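Local coordinates for protein beta-galactosidase (Geobacillus stearothermophilus, PDB 4OIF) that probably hydrolyses terminal non-reducing beta-D-galactose residues of beta-D-galactosides, as a zinc-binding, homotrimeric glycoside hydrolase of family 42, at residues Ala297-Asp308 against Leu442-Trp450; Ser466-Pro474 against Tyr607-Leu616. All coordinates share one frame; numbering follows the deposited sequence. Where two conformers were deposited one is given.

Interaction 1 of 2, residues Ala297-Asp308 against Leu442-Trp450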
loop_
_atom_site.group_PDB
_atom_site.type_symbol
_atom_site.label_atom_id
_atom_site.label_comp_id
_atom_site.label_asym_id
_atom_site.label_seq_id
_atom_site.Cartn_x
_atom_site.Cartn_y
_atom_site.Cartn_z
ATOM N N ALA A 297 -0.391 -31.031 -2.001
ATOM C CA ALA A 297 -1.743 -31.587 -1.977
ATOM C C ALA A 297 -2.848 -30.515 -1.900
ATOM O O ALA A 297 -3.869 -30.629 -2.587
ATOM C CB ALA A 297 -1.878 -32.583 -0.808
ATOM N N ASP A 298 -2.656 -29.479 -1.081
ATOM C CA ASP A 298 -3.661 -28.403 -0.963
ATOM C C ASP A 298 -3.833 -27.626 -2.276
ATOM O O ASP A 298 -4.966 -27.331 -2.731
ATOM C CB ASP A 298 -3.282 -27.431 0.161
ATOM C CG ASP A 298 -3.377 -28.055 1.545
ATOM O OD1 ASP A 298 -4.348 -28.799 1.820
ATOM O OD2 ASP A 298 -2.464 -27.795 2.358
ATOM N N LEU A 299 -2.698 -27.299 -2.888
ATOM C CA LEU A 299 -2.702 -26.638 -4.187
ATOM C C LEU A 299 -3.386 -27.522 -5.229
ATOM O O LEU A 299 -4.240 -27.049 -5.996
ATOM C CB LEU A 299 -1.282 -26.302 -4.623
ATOM C CG LEU A 299 -1.153 -25.464 -5.893
ATOM C CD1 LEU A 299 -2.032 -24.231 -5.782
ATOM C CD2 LEU A 299 0.302 -25.061 -6.118
ATOM N N ALA A 300 -3.015 -28.803 -5.237
ATOM C CA ALA A 300 -3.560 -29.756 -6.203
ATOM C C ALA A 300 -5.074 -29.828 -6.063
ATOM O O ALA A 300 -5.798 -29.847 -7.058
ATOM C CB ALA A 300 -2.944 -31.131 -6.019
ATOM N N MET A 301 -5.538 -29.845 -4.817
ATOM C CA MET A 301 -6.964 -29.804 -4.519
ATOM C C MET A 301 -7.625 -28.562 -5.111
ATOM O O MET A 301 -8.694 -28.665 -5.734
ATOM C CB MET A 301 -7.196 -29.838 -3.012
ATOM C CG MET A 301 -8.661 -29.934 -2.627
ATOM S SD MET A 301 -8.857 -30.041 -0.849
ATOM C CE MET A 301 -8.085 -28.498 -0.379
ATOM N N LYS A 302 -7.002 -27.397 -4.913
ATOM C CA LYS A 302 -7.535 -26.159 -5.513
ATOM C C LYS A 302 -7.666 -26.256 -7.040
ATOM O O LYS A 302 -8.687 -25.836 -7.650
ATOM C CB LYS A 302 -6.655 -24.959 -5.156
ATOM C CG LYS A 302 -6.784 -24.472 -3.729
ATOM C CD LYS A 302 -5.890 -23.273 -3.514
ATOM C CE LYS A 302 -5.526 -23.096 -2.068
ATOM N NZ LYS A 302 -4.516 -22.010 -1.882
ATOM N N VAL A 303 -6.633 -26.832 -7.653
ATOM C CA VAL A 303 -6.620 -27.010 -9.099
ATOM C C VAL A 303 -7.769 -27.915 -9.530
ATOM O O VAL A 303 -8.495 -27.624 -10.486
ATOM C CB VAL A 303 -5.279 -27.595 -9.581
ATOM C CG1 VAL A 303 -5.294 -27.790 -11.092
ATOM C CG2 VAL A 303 -4.131 -26.687 -9.173
ATOM N N GLY A 304 -7.946 -29.007 -8.795
ATOM C CA GLY A 304 -9.007 -29.952 -9.083
ATOM C C GLY A 304 -10.372 -29.301 -8.959
ATOM O O GLY A 304 -11.268 -29.587 -9.745
ATOM N N PHE A 305 -10.522 -28.418 -7.972
ATOM C CA PHE A 305 -11.758 -27.672 -7.813
ATOM C C PHE A 305 -12.042 -26.860 -9.069
ATOM O O PHE A 305 -13.148 -26.954 -9.646
ATOM C CB PHE A 305 -11.692 -26.762 -6.594
ATOM C CG PHE A 305 -12.936 -25.934 -6.376
ATOM C CD1 PHE A 305 -14.001 -26.441 -5.643
ATOM C CD2 PHE A 305 -13.028 -24.630 -6.881
ATOM C CE1 PHE A 305 -15.150 -25.668 -5.421
ATOM C CE2 PHE A 305 -14.162 -23.854 -6.671
ATOM C CZ PHE A 305 -15.232 -24.376 -5.937
ATOM N N ILE A 306 -11.061 -26.073 -9.511
ATOM C CA ILE A 306 -11.321 -25.289 -10.731
ATOM C C ILE A 306 -11.606 -26.178 -11.953
ATOM O O ILE A 306 -12.491 -25.876 -12.766
ATOM C CB ILE A 306 -10.166 -24.341 -11.079
ATOM C CG1 ILE A 306 -10.057 -23.269 -10.014
ATOM C CG2 ILE A 306 -10.448 -23.634 -12.410
ATOM C CD1 ILE A 306 -11.207 -22.278 -10.052
ATOM N N ASN A 307 -10.878 -27.281 -12.076
ATOM C CA ASN A 307 -11.159 -28.217 -13.156
ATOM C C ASN A 307 -12.592 -28.698 -13.099
ATOM O O ASN A 307 -13.263 -28.764 -14.108
ATOM C CB ASN A 307 -10.219 -29.405 -13.103
ATOM C CG ASN A 307 -8.838 -29.082 -13.621
ATOM O OD1 ASN A 307 -8.621 -28.069 -14.298
ATOM N ND2 ASN A 307 -7.891 -29.959 -13.321
ATOM N N ASP A 308 -13.069 -29.026 -11.907
ATOM C CA ASP A 308 -14.410 -29.547 -11.789
ATOM C C ASP A 308 -15.403 -28.468 -12.203
ATOM O O ASP A 308 -16.405 -28.736 -12.894
ATOM C CB ASP A 308 -14.655 -30.040 -10.370
ATOM C CG ASP A 308 -13.859 -31.297 -10.057
ATOM O OD1 ASP A 308 -13.357 -31.943 -11.006
ATOM O OD2 ASP A 308 -13.726 -31.645 -8.870
ATOM N N LEU A 442 -15.954 -22.523 -0.489
ATOM C CA LEU A 442 -16.378 -23.640 -1.329
ATOM C C LEU A 442 -15.306 -24.741 -1.378
ATOM O O LEU A 442 -15.619 -25.920 -1.173
ATOM C CB LEU A 442 -16.706 -23.172 -2.729
ATOM C CG LEU A 442 -18.160 -22.770 -2.900
ATOM C CD1 LEU A 442 -18.500 -21.590 -2.007
ATOM C CD2 LEU A 442 -18.397 -22.439 -4.361
ATOM N N VAL A 443 -14.047 -24.356 -1.605
ATOM C CA VAL A 443 -12.964 -25.344 -1.611
ATOM C C VAL A 443 -12.882 -26.115 -0.272
ATOM O O VAL A 443 -12.581 -27.314 -0.245
ATOM C CB VAL A 443 -11.613 -24.677 -1.933
ATOM C CG1 VAL A 443 -10.493 -25.688 -1.902
ATOM C CG2 VAL A 443 -11.670 -24.029 -3.286
ATOM N N GLN A 444 -13.175 -25.433 0.831
ATOM C CA GLN A 444 -13.229 -26.104 2.132
ATOM C C GLN A 444 -14.293 -27.188 2.133
ATOM O O GLN A 444 -14.119 -28.246 2.750
ATOM C CB GLN A 444 -13.516 -25.123 3.272
ATOM C CG GLN A 444 -12.372 -24.199 3.578
ATOM C CD GLN A 444 -11.050 -24.832 3.217
ATOM O OE1 GLN A 444 -10.609 -25.794 3.861
ATOM N NE2 GLN A 444 -10.410 -24.309 2.167
ATOM N N HIS A 445 -15.402 -26.938 1.448
ATOM C CA HIS A 445 -16.436 -27.970 1.448
ATOM C C HIS A 445 -16.139 -29.093 0.443
ATOM O O HIS A 445 -16.553 -30.238 0.621
ATOM C CB HIS A 445 -17.793 -27.321 1.220
ATOM C CG HIS A 445 -18.253 -26.535 2.408
ATOM N ND1 HIS A 445 -19.241 -26.980 3.259
ATOM C CD2 HIS A 445 -17.794 -25.374 2.935
ATOM C CE1 HIS A 445 -19.402 -26.104 4.233
ATOM N NE2 HIS A 445 -18.537 -25.121 4.061
ATOM N N TYR A 446 -15.368 -28.762 -0.578
ATOM C CA TYR A 446 -14.866 -29.736 -1.530
ATOM C C TYR A 446 -13.880 -30.705 -0.877
ATOM O O TYR A 446 -13.845 -31.892 -1.216
ATOM C CB TYR A 446 -14.209 -28.972 -2.672
ATOM C CG TYR A 446 -13.600 -29.744 -3.821
ATOM C CD1 TYR A 446 -14.395 -30.260 -4.831
ATOM C CD2 TYR A 446 -12.217 -29.848 -3.954
ATOM C CE1 TYR A 446 -13.838 -30.913 -5.919
ATOM C CE2 TYR A 446 -11.643 -30.492 -5.044
ATOM C CZ TYR A 446 -12.462 -31.024 -6.030
ATOM O OH TYR A 446 -11.906 -31.675 -7.123
ATOM N N ARG A 447 -13.085 -30.186 0.062
ATOM C CA ARG A 447 -11.952 -30.923 0.623
ATOM C C ARG A 447 -12.235 -32.392 1.021
ATOM O O ARG A 447 -11.503 -33.280 0.602
ATOM C CB ARG A 447 -11.370 -30.172 1.831
ATOM C CG ARG A 447 -10.235 -30.938 2.513
ATOM C CD ARG A 447 -9.863 -30.347 3.852
ATOM N NE ARG A 447 -9.409 -28.971 3.705
ATOM C CZ ARG A 447 -8.189 -28.640 3.290
ATOM N NH1 ARG A 447 -7.309 -29.590 2.991
ATOM N NH2 ARG A 447 -7.845 -27.363 3.177
ATOM N N PRO A 448 -13.286 -32.657 1.820
ATOM C CA PRO A 448 -13.492 -34.063 2.201
ATOM C C PRO A 448 -13.782 -34.980 1.017
ATOM O O PRO A 448 -13.409 -36.146 1.051
ATOM C CB PRO A 448 -14.706 -34.003 3.143
ATOM C CG PRO A 448 -14.735 -32.611 3.642
ATOM C CD PRO A 448 -14.262 -31.773 2.481
ATOM N N PHE A 449 -14.423 -34.461 -0.022
ATOM C CA PHE A 449 -14.758 -35.280 -1.190
ATOM C C PHE A 449 -13.507 -35.561 -2.020
ATOM O O PHE A 449 -13.317 -36.670 -2.517
ATOM C CB PHE A 449 -15.858 -34.594 -2.009
ATOM C CG PHE A 449 -17.153 -34.479 -1.251
ATOM C CD1 PHE A 449 -18.109 -35.483 -1.329
ATOM C CD2 PHE A 449 -17.377 -33.412 -0.388
ATOM C CE1 PHE A 449 -19.281 -35.410 -0.595
ATOM C CE2 PHE A 449 -18.548 -33.325 0.350
ATOM C CZ PHE A 449 -19.502 -34.325 0.246
ATOM N N TRP A 450 -12.635 -34.565 -2.119
ATOM C CA TRP A 450 -11.348 -34.741 -2.770
ATOM C C TRP A 450 -10.530 -35.779 -2.009
ATOM O O TRP A 450 -9.930 -36.659 -2.613
ATOM C CB TRP A 450 -10.589 -33.406 -2.849
ATOM C CG TRP A 450 -9.380 -33.429 -3.756
ATOM C CD1 TRP A 450 -9.374 -33.370 -5.126
ATOM C CD2 TRP A 450 -8.009 -33.511 -3.354
ATOM N NE1 TRP A 450 -8.081 -33.415 -5.600
ATOM C CE2 TRP A 450 -7.225 -33.497 -4.531
ATOM C CE3 TRP A 450 -7.366 -33.600 -2.113
ATOM C CZ2 TRP A 450 -5.830 -33.574 -4.500
ATOM C CZ3 TRP A 450 -5.988 -33.669 -2.084
ATOM C CH2 TRP A 450 -5.231 -33.660 -3.271
#
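M301 enters the helix 442-450 as a knob between V443, Y446, R447 and W450. Its CB sits over the six-membered ring of W450, 3.8 Å from the centroid, a CH-pi contact. With CG anti to the backbone N (chi1 -174°) and chi2 straight, the flexible thioether runs on to R447, where the bend at chi3 lays CE on one face of the guanidinium. SD packs on R447 CA at 3.5 Å and stands obliquely to the W450 ring, 4.9 Å from the same centroid, a Met-aromatic contact. Y446 is the answering knob, among M301, G304, F305 and D308; G304, without a side chain, leaves the tyrosine hydroxyl close to the backbone.

The aromatic contacts continue with F305, which turns its ring edge to the face of Y446, planes at 85°, while V443 CG2 covers one face of the phenyl ring 3.9 Å from its centroid. These two helices, crossing at 102° with axes 10.2 Å apart, join the TIM-barrel domain to the trimerisation domain.

Two polar bonds flank the apolar middle. Y446 OH donates to D308 OD2 at 2.5 Å, from above the carboxylate plane, and R311 and H352 hold the other oxygen, OD1. R447 NH1 meets D298 OD1 in a long, nearly straight salt bridge of 3.3 Å; the same guanidinium, suited to several partners, gives NH2 to Q444 OE1 and NE to D600.

Interaction 2 of 2, residues Ser466-Pro474 against Tyr607-Leu616; sequences SRYKLLIAP and YQELMEKLDL
Strand 470-473 and helix 607-613 run nearly antiparallel, at 156° with axes 11.3 Å apart, and the backbones come nearest at K469 and L614. D615 takes a positive phi in a Schellman motif, and L614 O accepts a hydrogen bond of 2.8 Å from K469 NZ, almost in line with the carbonyl. The extended lysine chain suits this partly exposed end, its CD passing L616 CD2 at 3.9 Å while the ammonium also pairs with E412.

Further in, the side chains are apolar. L470, with CG anti to the backbone N (chi1 175°), divides its branches: CD1 meets L610 CD1 and CD2 meets L616 CD1, each at 3.9 Å, and CB touches L614 CD1. Branched leucines fill such a surface without needing polar partners. I472 and Y607 approach from opposite directions, I472 CD1 lying oblique to the ring, 3.4 Å from Y607 CE1; the buried tyrosine hydroxyl pairs with H445.

A helix layer here meets a sheet layer of an alpha/beta domain, on the parallel part of a mixed sheet. Strand 470-473 lies between strands 413-416 and 496-500, V498 adds to the floor beneath Y607 and L610, and helix 438-451 brings F449 against L470 and I472.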
loop_
_atom_site.group_PDB
_atom_site.type_symbol
_atom_site.label_atom_id
_atom_site.label_comp_id
_atom_site.label_asym_id
_atom_site.label_seq_id
_atom_site.Cartn_x
_atom_site.Cartn_y
_atom_site.Cartn_z
ATOM N N SER A 466 -31.514 -31.673 -10.031
ATOM C CA SER A 466 -32.131 -32.962 -9.753
ATOM C C SER A 466 -31.237 -34.150 -10.083
ATOM O O SER A 466 -31.523 -35.271 -9.690
ATOM C CB SER A 466 -33.431 -33.077 -10.532
ATOM O OG SER A 466 -33.152 -33.009 -11.914
ATOM N N ARG A 467 -30.141 -33.906 -10.787
ATOM C CA ARG A 467 -29.252 -34.983 -11.194
ATOM C C ARG A 467 -28.288 -35.394 -10.083
ATOM O O ARG A 467 -27.531 -36.353 -10.229
ATOM C CB ARG A 467 -28.474 -34.571 -12.442
ATOM C CG ARG A 467 -29.349 -33.967 -13.525
ATOM C CD ARG A 467 -28.890 -34.390 -14.914
ATOM N NE ARG A 467 -29.043 -35.829 -15.131
ATOM C CZ ARG A 467 -28.625 -36.469 -16.220
ATOM N NH1 ARG A 467 -28.023 -35.801 -17.198
ATOM N NH2 ARG A 467 -28.805 -37.779 -16.332
ATOM N N TYR A 468 -28.317 -34.676 -8.965
ATOM C CA TYR A 468 -27.385 -34.953 -7.866
ATOM C C TYR A 468 -28.092 -35.442 -6.607
ATOM O O TYR A 468 -29.255 -35.110 -6.367
ATOM C CB TYR A 468 -26.557 -33.701 -7.550
ATOM C CG TYR A 468 -25.860 -33.158 -8.770
ATOM C CD1 TYR A 468 -24.639 -33.672 -9.187
ATOM C CD2 TYR A 468 -26.442 -32.157 -9.526
ATOM C CE1 TYR A 468 -24.017 -33.194 -10.311
ATOM C CE2 TYR A 468 -25.823 -31.672 -10.658
ATOM C CZ TYR A 468 -24.614 -32.192 -11.045
ATOM O OH TYR A 468 -24.012 -31.702 -12.182
ATOM N N LYS A 469 -27.385 -36.242 -5.815
ATOM C CA LYS A 469 -27.895 -36.708 -4.527
ATOM C C LYS A 469 -27.669 -35.650 -3.466
ATOM O O LYS A 469 -28.482 -35.451 -2.570
ATOM C CB LYS A 469 -27.200 -37.991 -4.080
ATOM C CG LYS A 469 -27.461 -39.245 -4.899
ATOM C CD LYS A 469 -26.724 -40.398 -4.225
ATOM C CE LYS A 469 -27.062 -41.751 -4.812
ATOM N NZ LYS A 469 -26.107 -42.759 -4.255
ATOM N N LEU A 470 -26.523 -34.997 -3.577
ATOM C CA LEU A 470 -26.051 -34.073 -2.579
ATOM C C LEU A 470 -25.658 -32.786 -3.265
ATOM O O LEU A 470 -24.797 -32.791 -4.150
ATOM C CB LEU A 470 -24.871 -34.662 -1.819
ATOM C CG LEU A 470 -24.183 -33.740 -0.813
ATOM C CD1 LEU A 470 -25.152 -33.225 0.247
ATOM C CD2 LEU A 470 -23.005 -34.443 -0.167
ATOM N N LEU A 471 -26.332 -31.704 -2.882
ATOM C CA LEU A 471 -26.040 -30.364 -3.369
ATOM C C LEU A 471 -25.563 -29.473 -2.219
ATOM O O LEU A 471 -26.257 -29.290 -1.216
ATOM C CB LEU A 471 -27.266 -29.749 -4.044
ATOM C CG LEU A 471 -27.046 -28.315 -4.541
ATOM C CD1 LEU A 471 -25.872 -28.261 -5.503
ATOM C CD2 LEU A 471 -28.291 -27.761 -5.199
ATOM N N ILE A 472 -24.367 -28.926 -2.384
ATOM C CA ILE A 472 -23.723 -28.098 -1.381
ATOM C C ILE A 472 -23.651 -26.648 -1.868
ATOM O O ILE A 472 -22.948 -26.342 -2.820
ATOM C CB ILE A 472 -22.306 -28.644 -1.064
ATOM C CG1 ILE A 472 -22.414 -30.062 -0.498
ATOM C CG2 ILE A 472 -21.539 -27.721 -0.113
ATOM C CD1 ILE A 472 -21.091 -30.802 -0.416
ATOM N N ALA A 473 -24.393 -25.760 -1.217
ATOM C CA ALA A 473 -24.443 -24.350 -1.612
ATOM C C ALA A 473 -24.048 -23.421 -0.464
ATOM O O ALA A 473 -24.908 -22.842 0.192
ATOM C CB ALA A 473 -25.836 -23.998 -2.107
ATOM N N PRO A 474 -22.743 -23.272 -0.216
ATOM C CA PRO A 474 -22.286 -22.460 0.919
ATOM C C PRO A 474 -22.326 -20.956 0.635
ATOM O O PRO A 474 -22.077 -20.540 -0.509
ATOM C CB PRO A 474 -20.839 -22.923 1.124
ATOM C CG PRO A 474 -20.655 -24.104 0.228
ATOM C CD PRO A 474 -21.634 -23.964 -0.881
ATOM N N TYR A 607 -19.501 -34.602 6.440
ATOM C CA TYR A 607 -19.680 -35.103 5.093
ATOM C C TYR A 607 -19.409 -36.599 5.018
ATOM O O TYR A 607 -19.889 -37.259 4.108
ATOM C CB TYR A 607 -18.798 -34.334 4.111
ATOM C CG TYR A 607 -19.367 -32.972 3.779
ATOM C CD1 TYR A 607 -20.635 -32.850 3.221
ATOM C CD2 TYR A 607 -18.649 -31.816 4.030
ATOM C CE1 TYR A 607 -21.170 -31.612 2.922
ATOM C CE2 TYR A 607 -19.178 -30.570 3.736
ATOM C CZ TYR A 607 -20.431 -30.477 3.178
ATOM O OH TYR A 607 -20.948 -29.245 2.881
ATOM N N GLN A 608 -18.669 -37.139 5.981
ATOM C CA GLN A 608 -18.459 -38.576 6.018
ATOM C C GLN A 608 -19.789 -39.224 6.272
ATOM O O GLN A 608 -20.172 -40.199 5.594
ATOM C CB GLN A 608 -17.470 -38.986 7.103
ATOM C CG GLN A 608 -17.049 -40.439 6.994
ATOM C CD GLN A 608 -16.342 -40.731 5.674
ATOM O OE1 GLN A 608 -15.626 -39.879 5.135
ATOM N NE2 GLN A 608 -16.550 -41.934 5.140
ATOM N N GLU A 609 -20.498 -38.664 7.254
ATOM C CA GLU A 609 -21.844 -39.142 7.543
ATOM C C GLU A 609 -22.744 -39.015 6.335
ATOM O O GLU A 609 -23.522 -39.928 6.046
ATOM C CB GLU A 609 -22.456 -38.397 8.718
ATOM C CG GLU A 609 -21.888 -38.826 10.044
ATOM C CD GLU A 609 -22.970 -39.121 11.044
ATOM O OE1 GLU A 609 -24.156 -38.998 10.671
ATOM O OE2 GLU A 609 -22.633 -39.464 12.199
ATOM N N LEU A 610 -22.650 -37.899 5.620
ATOM C CA LEU A 610 -23.480 -37.804 4.410
ATOM C C LEU A 610 -23.087 -38.835 3.326
ATOM O O LEU A 610 -23.938 -39.285 2.561
ATOM C CB LEU A 610 -23.435 -36.390 3.831
ATOM C CG LEU A 610 -24.381 -35.431 4.561
ATOM C CD1 LEU A 610 -24.292 -34.009 4.003
ATOM C CD2 LEU A 610 -25.822 -35.945 4.501
ATOM N N MET A 611 -21.812 -39.214 3.274
ATOM C CA MET A 611 -21.307 -40.166 2.278
ATOM C C MET A 611 -21.786 -41.581 2.585
ATOM O O MET A 611 -22.091 -42.361 1.683
ATOM C CB MET A 611 -19.772 -40.164 2.232
ATOM C CG MET A 611 -19.090 -38.961 1.591
ATOM S SD MET A 611 -17.333 -38.943 2.055
ATOM C CE MET A 611 -16.813 -37.338 1.451
ATOM N N GLU A 612 -21.813 -41.930 3.864
ATOM C CA GLU A 612 -22.362 -43.216 4.243
ATOM C C GLU A 612 -23.868 -43.209 4.001
ATOM O O GLU A 612 -24.410 -44.132 3.393
ATOM C CB GLU A 612 -22.024 -43.533 5.698
ATOM C CG GLU A 612 -20.534 -43.773 5.910
ATOM C CD GLU A 612 -20.130 -43.789 7.371
ATOM O OE1 GLU A 612 -21.006 -43.585 8.238
ATOM O OE2 GLU A 612 -18.929 -43.998 7.650
ATOM N N LYS A 613 -24.529 -42.142 4.445
ATOM C CA LYS A 613 -25.975 -42.016 4.312
ATOM C C LYS A 613 -26.444 -42.137 2.863
ATOM O O LYS A 613 -27.428 -42.810 2.579
ATOM C CB LYS A 613 -26.437 -40.685 4.899
ATOM C CG LYS A 613 -27.919 -40.610 5.219
ATOM C CD LYS A 613 -28.245 -39.306 5.952
ATOM C CE LYS A 613 -29.600 -39.368 6.640
ATOM N NZ LYS A 613 -30.674 -39.762 5.683
ATOM N N LEU A 614 -25.723 -41.501 1.948
ATOM C CA LEU A 614 -26.138 -41.449 0.554
ATOM C C LEU A 614 -25.386 -42.422 -0.341
ATOM O O LEU A 614 -25.571 -42.411 -1.564
ATOM C CB LEU A 614 -25.955 -40.038 0.006
ATOM C CG LEU A 614 -26.737 -38.974 0.743
ATOM C CD1 LEU A 614 -26.507 -37.639 0.066
ATOM C CD2 LEU A 614 -28.199 -39.363 0.728
ATOM N N ASP A 615 -24.540 -43.251 0.259
ATOM C CA ASP A 615 -23.752 -44.208 -0.510
ATOM C C ASP A 615 -22.926 -43.502 -1.590
ATOM O O ASP A 615 -23.043 -43.804 -2.776
ATOM C CB ASP A 615 -24.665 -45.270 -1.138
ATOM C CG ASP A 615 -23.885 -46.400 -1.799
ATOM O OD1 ASP A 615 -22.800 -46.764 -1.294
ATOM O OD2 ASP A 615 -24.352 -46.913 -2.836
ATOM N N LEU A 616 -22.107 -42.545 -1.162
ATOM C CA LEU A 616 -21.229 -41.807 -2.059
ATOM C C LEU A 616 -19.882 -42.500 -2.144
ATOM O O LEU A 616 -19.186 -42.633 -1.136
ATOM C CB LEU A 616 -21.055 -40.367 -1.576
ATOM C CG LEU A 616 -22.361 -39.613 -1.344
ATOM C CD1 LEU A 616 -22.071 -38.209 -0.849
ATOM C CD2 LEU A 616 -23.211 -39.601 -2.613
#

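Overall arrangement
The helix 438-451 connects the two contacts, whose centres lie about 16 Å apart. One side of it meets the helix 297-308 in interaction 1, while H445 and F449 reach Y607, L470 and M611 of interaction 2. Both are largely buried, but interaction 1 lies deeper, about 12 Å from the centre of the chain against about 23 Å. It joins the TIM-barrel domain to the trimerisation domain through helix-on-helix packing, rich in aromatic rings and a thioether, with a partly exposed salt bridge at one end and a buried tyrosine-carboxylate bond at the other. Interaction 2 stays within the trimerisation domain and packs helix on sheet, chiefly through aliphatic branches, with a lysine-to-carbonyl bond at its more exposed end.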